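Side-chain contact in cytochrome B5 (Hadesarchaea archaeon YNP_N21, PDB 6NZX), which probably carries electrons as a small heme-binding protein of the cytochrome b5 family: residues Ala21-Asn26 with Phe36-Gly41. Numbering follows the deposited sequence.
With HEM (protoporphyrin IX containing Fe), chain B.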
ATOM      1  N   ALA A  21      -5.467  -4.762  -1.692  1.00 18.46           N
ATOM      2  CA  ALA A  21      -4.772  -3.881  -0.777  1.00 18.09           C
ATOM      3  C   ALA A  21      -3.508  -3.365  -1.482  1.00 17.00           C
ATOM      4  O   ALA A  21      -2.593  -4.138  -1.844  1.00 17.30           O
ATOM      5  CB  ALA A  21      -4.479  -4.610   0.521  1.00 17.39           C
ATOM      6  N   TYR A  22      -3.511  -2.061  -1.748  1.00 17.37           N
ATOM      7  CA  TYR A  22      -2.414  -1.364  -2.426  1.00 18.56           C
ATOM      8  C   TYR A  22      -1.853  -0.338  -1.444  1.00 18.93           C
ATOM      9  O   TYR A  22      -2.596   0.226  -0.656  1.00 18.64           O
ATOM     10  CB  TYR A  22      -2.898  -0.566  -3.637  1.00 19.11           C
ATOM     11  CG  TYR A  22      -3.268  -1.327  -4.884  1.00 18.54           C
ATOM     12  CD1 TYR A  22      -3.260  -2.705  -4.946  1.00 18.77           C
ATOM     13  CD2 TYR A  22      -3.695  -0.630  -6.004  1.00 17.91           C
ATOM     14  CE1 TYR A  22      -3.622  -3.372  -6.105  1.00 19.33           C
ATOM     15  CE2 TYR A  22      -4.045  -1.280  -7.178  1.00 18.99           C
ATOM     16  CZ  TYR A  22      -4.031  -2.661  -7.215  1.00 18.35           C
ATOM     17  OH  TYR A  22      -4.381  -3.310  -8.349  1.00 19.17           O
ATOM     18  N   VAL A  23      -0.550  -0.090  -1.508  1.00 19.90           N
ATOM     19  CA  VAL A  23       0.062   0.940  -0.685  1.00 19.15           C
ATOM     20  C   VAL A  23       0.986   1.740  -1.591  1.00 18.51           C
ATOM     21  O   VAL A  23       1.626   1.153  -2.435  1.00 18.51           O
ATOM     22  CB  VAL A  23       0.833   0.351   0.513  1.00 19.98           C
ATOM     23  CG1 VAL A  23      -0.104  -0.311   1.501  1.00 20.92           C
ATOM     24  CG2 VAL A  23       1.914  -0.634   0.069  1.00 21.84           C
ATOM     25  N   ALA A  24       1.053   3.060  -1.391  1.00 17.98           N
ATOM     26  CA  ALA A  24       1.973   3.877  -2.183  1.00 18.36           C
ATOM     27  C   ALA A  24       3.208   4.204  -1.335  1.00 18.09           C
ATOM     28  O   ALA A  24       3.146   4.301  -0.095  1.00 15.86           O
ATOM     29  CB  ALA A  24       1.293   5.106  -2.725  1.00 18.41           C
ATOM     30  N   TYR A  25       4.353   4.277  -2.019  1.00 18.69           N
ATOM     31  CA  TYR A  25       5.604   4.662  -1.393  1.00 20.36           C
ATOM     32  C   TYR A  25       6.463   5.388  -2.428  1.00 20.57           C
ATOM     33  O   TYR A  25       6.811   4.794  -3.430  1.00 17.07           O
ATOM     34  CB  TYR A  25       6.357   3.458  -0.817  1.00 22.76           C
ATOM     35  CG  TYR A  25       7.649   3.864  -0.152  1.00 25.59           C
ATOM     36  CD1 TYR A  25       8.877   3.624  -0.744  1.00 28.45           C
ATOM     37  CD2 TYR A  25       7.631   4.587   1.028  1.00 27.73           C
ATOM     38  CE1 TYR A  25      10.058   4.055  -0.156  1.00 30.75           C
ATOM     39  CE2 TYR A  25       8.797   5.040   1.622  1.00 29.31           C
ATOM     40  CZ  TYR A  25      10.016   4.770   1.029  1.00 30.53           C
ATOM     41  OH  TYR A  25      11.166   5.192   1.629  1.00 36.52           O
ATOM     42  N   ASN A  26       6.766   6.670  -2.165  1.00 23.36           N
ATOM     43  CA  ASN A  26       7.695   7.459  -2.995  1.00 25.82           C
ATOM     44  C   ASN A  26       7.232   7.472  -4.455  1.00 24.56           C
ATOM     45  O   ASN A  26       8.070   7.314  -5.348  1.00 22.68           O
ATOM     46  CB  ASN A  26       9.127   6.903  -2.950  1.00 27.20           C
ATOM     47  CG  ASN A  26       9.916   7.409  -1.770  1.00 33.06           C
ATOM     48  OD1 ASN A  26       9.415   8.212  -0.980  1.00 39.75           O
ATOM     49  ND2 ASN A  26      11.140   6.926  -1.626  1.00 34.35           N
ATOM     50  N   PHE A  36      -0.120 -11.382   4.468  1.00 34.67           N
ATOM     51  CA  PHE A  36      -0.934 -11.496   5.670  1.00 37.73           C
ATOM     52  C   PHE A  36      -0.730 -10.281   6.591  1.00 37.86           C
ATOM     53  O   PHE A  36      -1.575  -9.997   7.427  1.00 36.00           O
ATOM     54  CB  PHE A  36      -0.686 -12.804   6.422  1.00 41.20           C
ATOM     55  CG  PHE A  36      -1.823 -13.087   7.370  1.00 42.70           C
ATOM     56  CD1 PHE A  36      -3.028 -13.586   6.892  1.00 43.52           C
ATOM     57  CD2 PHE A  36      -1.729 -12.746   8.711  1.00 42.56           C
ATOM     58  CE1 PHE A  36      -4.096 -13.799   7.752  1.00 43.33           C
ATOM     59  CE2 PHE A  36      -2.802 -12.943   9.567  1.00 44.83           C
ATOM     60  CZ  PHE A  36      -3.981 -13.474   9.086  1.00 45.62           C
ATOM     61  N   HIS A  37       0.366  -9.541   6.397  1.00 35.94           N
ATOM     62  CA  HIS A  37       0.599  -8.280   7.109  1.00 36.85           C
ATOM     63  C   HIS A  37      -0.409  -7.200   6.701  1.00 33.12           C
ATOM     64  O   HIS A  37      -0.585  -6.236   7.421  1.00 31.71           O
ATOM     65  CB  HIS A  37       2.039  -7.802   6.881  1.00 35.97           C
ATOM     66  CG  HIS A  37       3.037  -8.760   7.441  1.00 40.38           C
ATOM     67  ND1 HIS A  37       3.578  -8.609   8.706  1.00 37.64           N
ATOM     68  CD2 HIS A  37       3.540  -9.914   6.945  1.00 41.26           C
ATOM     69  CE1 HIS A  37       4.388  -9.616   8.955  1.00 40.66           C
ATOM     70  NE2 HIS A  37       4.401 -10.419   7.884  1.00 40.97           N
ATOM     71  N   TRP A  38      -1.033  -7.352   5.530  1.00 31.91           N
ATOM     72  CA  TRP A  38      -1.917  -6.327   4.985  1.00 30.83           C
ATOM     73  C   TRP A  38      -3.341  -6.828   4.732  1.00 33.40           C
ATOM     74  O   TRP A  38      -4.149  -6.055   4.227  1.00 34.10           O
ATOM     75  CB  TRP A  38      -1.328  -5.780   3.686  1.00 30.47           C
ATOM     76  CG  TRP A  38      -0.148  -4.903   3.926  1.00 27.01           C
ATOM     77  CD1 TRP A  38       1.162  -5.267   3.928  1.00 26.77           C
ATOM     78  CD2 TRP A  38      -0.189  -3.509   4.253  1.00 27.35           C
ATOM     79  NE1 TRP A  38       1.947  -4.182   4.185  1.00 26.97           N
ATOM     80  CE2 TRP A  38       1.148  -3.092   4.400  1.00 25.15           C
ATOM     81  CE3 TRP A  38      -1.218  -2.571   4.396  1.00 25.46           C
ATOM     82  CZ2 TRP A  38       1.478  -1.778   4.698  1.00 25.34           C
ATOM     83  CZ3 TRP A  38      -0.887  -1.271   4.703  1.00 27.00           C
ATOM     84  CH2 TRP A  38       0.445  -0.887   4.858  1.00 26.46           C
ATOM     85  N   LYS A  39      -3.667  -8.080   5.073  1.00 37.62           N
ATOM     86  CA  LYS A  39      -5.032  -8.585   4.818  1.00 40.25           C
ATOM     87  C   LYS A  39      -6.009  -7.797   5.701  1.00 37.63           C
ATOM     88  O   LYS A  39      -5.656  -7.357   6.784  1.00 37.32           O
ATOM     89  CB  LYS A  39      -5.107 -10.102   5.026  1.00 48.20           C
ATOM     90  CG  LYS A  39      -4.382 -10.954   3.978  1.00 52.44           C
ATOM     91  CD  LYS A  39      -4.515 -10.497   2.526  1.00 55.86           C
ATOM     92  CE  LYS A  39      -5.940 -10.401   2.006  1.00 61.40           C
ATOM     93  NZ  LYS A  39      -6.414 -11.675   1.405  1.00 60.62           N
ATOM     94  N   GLY A  40      -7.216  -7.550   5.179  1.00 38.30           N
ATOM     95  CA  GLY A  40      -8.177  -6.638   5.801  1.00 36.65           C
ATOM     96  C   GLY A  40      -7.809  -5.179   5.551  1.00 36.56           C
ATOM     97  O   GLY A  40      -8.577  -4.274   5.880  1.00 36.16           O
ATOM     98  N   GLY A  41      -6.619  -4.945   4.982  1.00 33.02           N
ATOM     99  CA  GLY A  41      -6.131  -3.594   4.671  1.00 37.30           C
ATOM    100  C   GLY A  41      -5.621  -2.835   5.887  1.00 35.74           C
ATOM    101  O   GLY A  41      -5.484  -1.612   5.842  1.00 32.35           O
TER
HETATM  102  CHA HEM B 101       6.377  -6.059   7.083  1.00 29.58           C
HETATM  103  CHB HEM B 101       5.402  -3.514  11.202  1.00 29.56           C
HETATM  104  CHC HEM B 101       4.593   0.467   8.471  1.00 28.61           C
HETATM  105  CHD HEM B 101       5.239  -2.175   4.431  1.00 27.26           C
HETATM  106  C1A HEM B 101       6.229  -5.679   8.484  1.00 31.66           C
HETATM  107  C2A HEM B 101       6.482  -6.675   9.537  1.00 35.27           C
HETATM  108  C3A HEM B 101       6.185  -5.882  10.758  1.00 32.96           C
HETATM  109  C4A HEM B 101       5.822  -4.611  10.291  1.00 28.50           C
HETATM  110  CMA HEM B 101       6.272  -6.398  12.176  1.00 32.28           C
HETATM  111  CAA HEM B 101       6.952  -8.109   9.352  1.00 40.54           C
HETATM  112  CBA HEM B 101       8.477  -8.147   9.085  1.00 48.27           C
HETATM  113  CGA HEM B 101       8.890  -8.962   7.851  1.00 57.24           C
HETATM  114  O1A HEM B 101       9.885  -8.578   7.186  1.00 59.59           O
HETATM  115  O2A HEM B 101       8.257  -9.998   7.519  1.00 63.08           O
HETATM  116  C1B HEM B 101       5.026  -2.136  10.837  1.00 27.84           C
HETATM  117  C2B HEM B 101       4.712  -1.156  11.786  1.00 29.05           C
HETATM  118  C3B HEM B 101       4.476   0.067  10.986  1.00 28.89           C
HETATM  119  C4B HEM B 101       4.722  -0.426   9.627  1.00 28.67           C
HETATM  120  CMB HEM B 101       4.613  -1.258  13.289  1.00 28.65           C
HETATM  121  CAB HEM B 101       4.013   1.478  11.342  1.00 31.33           C
HETATM  122  CBB HEM B 101       5.059   2.308  12.072  1.00 30.11           C
HETATM  123  C1C HEM B 101       4.740   0.125   7.067  1.00 26.37           C
HETATM  124  C2C HEM B 101       4.517   1.083   6.099  1.00 26.45           C
HETATM  125  C3C HEM B 101       4.669   0.308   4.847  1.00 27.17           C
HETATM  126  C4C HEM B 101       4.995  -1.043   5.321  1.00 25.64           C
HETATM  127  CMC HEM B 101       4.181   2.518   6.376  1.00 27.19           C
HETATM  128  CAC HEM B 101       4.634   0.706   3.410  1.00 27.12           C
HETATM  129  CBC HEM B 101       4.649   1.961   3.012  1.00 27.81           C
HETATM  130  C1D HEM B 101       5.604  -3.542   4.804  1.00 27.93           C
HETATM  131  C2D HEM B 101       5.842  -4.516   3.839  1.00 29.60           C
HETATM  132  C3D HEM B 101       6.207  -5.697   4.618  1.00 28.78           C
HETATM  133  C4D HEM B 101       6.101  -5.218   5.928  1.00 29.13           C
HETATM  134  CMD HEM B 101       5.786  -4.384   2.342  1.00 30.77           C
HETATM  135  CAD HEM B 101       6.575  -7.084   4.107  1.00 28.96           C
HETATM  136  CBD HEM B 101       5.273  -7.886   3.981  1.00 28.50           C
HETATM  137  CGD HEM B 101       5.493  -9.331   3.598  1.00 26.97           C
HETATM  138  O1D HEM B 101       4.504 -10.089   3.485  1.00 24.73           O
HETATM  139  O2D HEM B 101       6.653  -9.751   3.399  1.00 28.52           O
HETATM  140  NA  HEM B 101       5.819  -4.489   8.941  1.00 29.17           N
HETATM  141  NB  HEM B 101       5.046  -1.716   9.552  1.00 28.34           N
HETATM  142  NC  HEM B 101       5.000  -1.111   6.661  1.00 26.95           N
HETATM  143  ND  HEM B 101       5.748  -3.932   6.073  1.00 27.62           N
HETATM  144 FE   HEM B 101       5.417  -2.795   7.805  0.84 24.51          FE
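Ala21 packs beside the turn from Trp38 to Gly41, its CB against Trp38 O, and the nearest CA atoms of the two segments, those of Ala21 and Gly41, are 5.6 Å apart; from there the chains diverge without a hydrogen bond between them. Residues 21-26 carry strand 22-25, an outermost strand of the mixed sheet of this cytochrome b5-like domain; its backbone pairs instead with strand 28-31, through Val23 and Tyr30. Residues 36-41 belong to the loop between strands 28-31 and 42-43 and contribute to the heme pocket. The loop ends in a type II beta turn, Trp38 to Gly41, closed by a 2.8 Å bond from Gly41 N to Trp38 O, with Gly40 at the turn position of positive phi.

The contact is buried, its side-chain part is apolar, and Val23 and Trp38 carry most of it. The CG1 methyl of Val23 lies over one face of the Trp38 indole, above the benzo ring rather than the pyrrole ring, in a CH-pi contact 3.6 Å from the centroid of its six-membered ring and 20° off the normal. It sits nearest the outer rim, 3.4 Å from Trp38 CZ3. Trp38 CG lies opposite its own carbonyl carbon (chi1 -73°), which swings the indole off the turn and sets it between Val23 and the heme.

The same indole reaches the porphyrin by its edge: Trp38 CZ2 is 3.6 Å from HEM C4C, and the meso carbon CHD lies near the ring plane. The tryptophan thus bridges sheet and cofactor, and it also stacks on the ring of His43. Next to it, His37 turns one ring face toward HEM CHA, while its ND1 is hydrogen-bonded to His44 NE2. Nearer the turn, the Ala21 CB methyl packs 4.0 Å from Trp38 O, the carbonyl oxygen that accepts the hydrogen bond from Gly41 N.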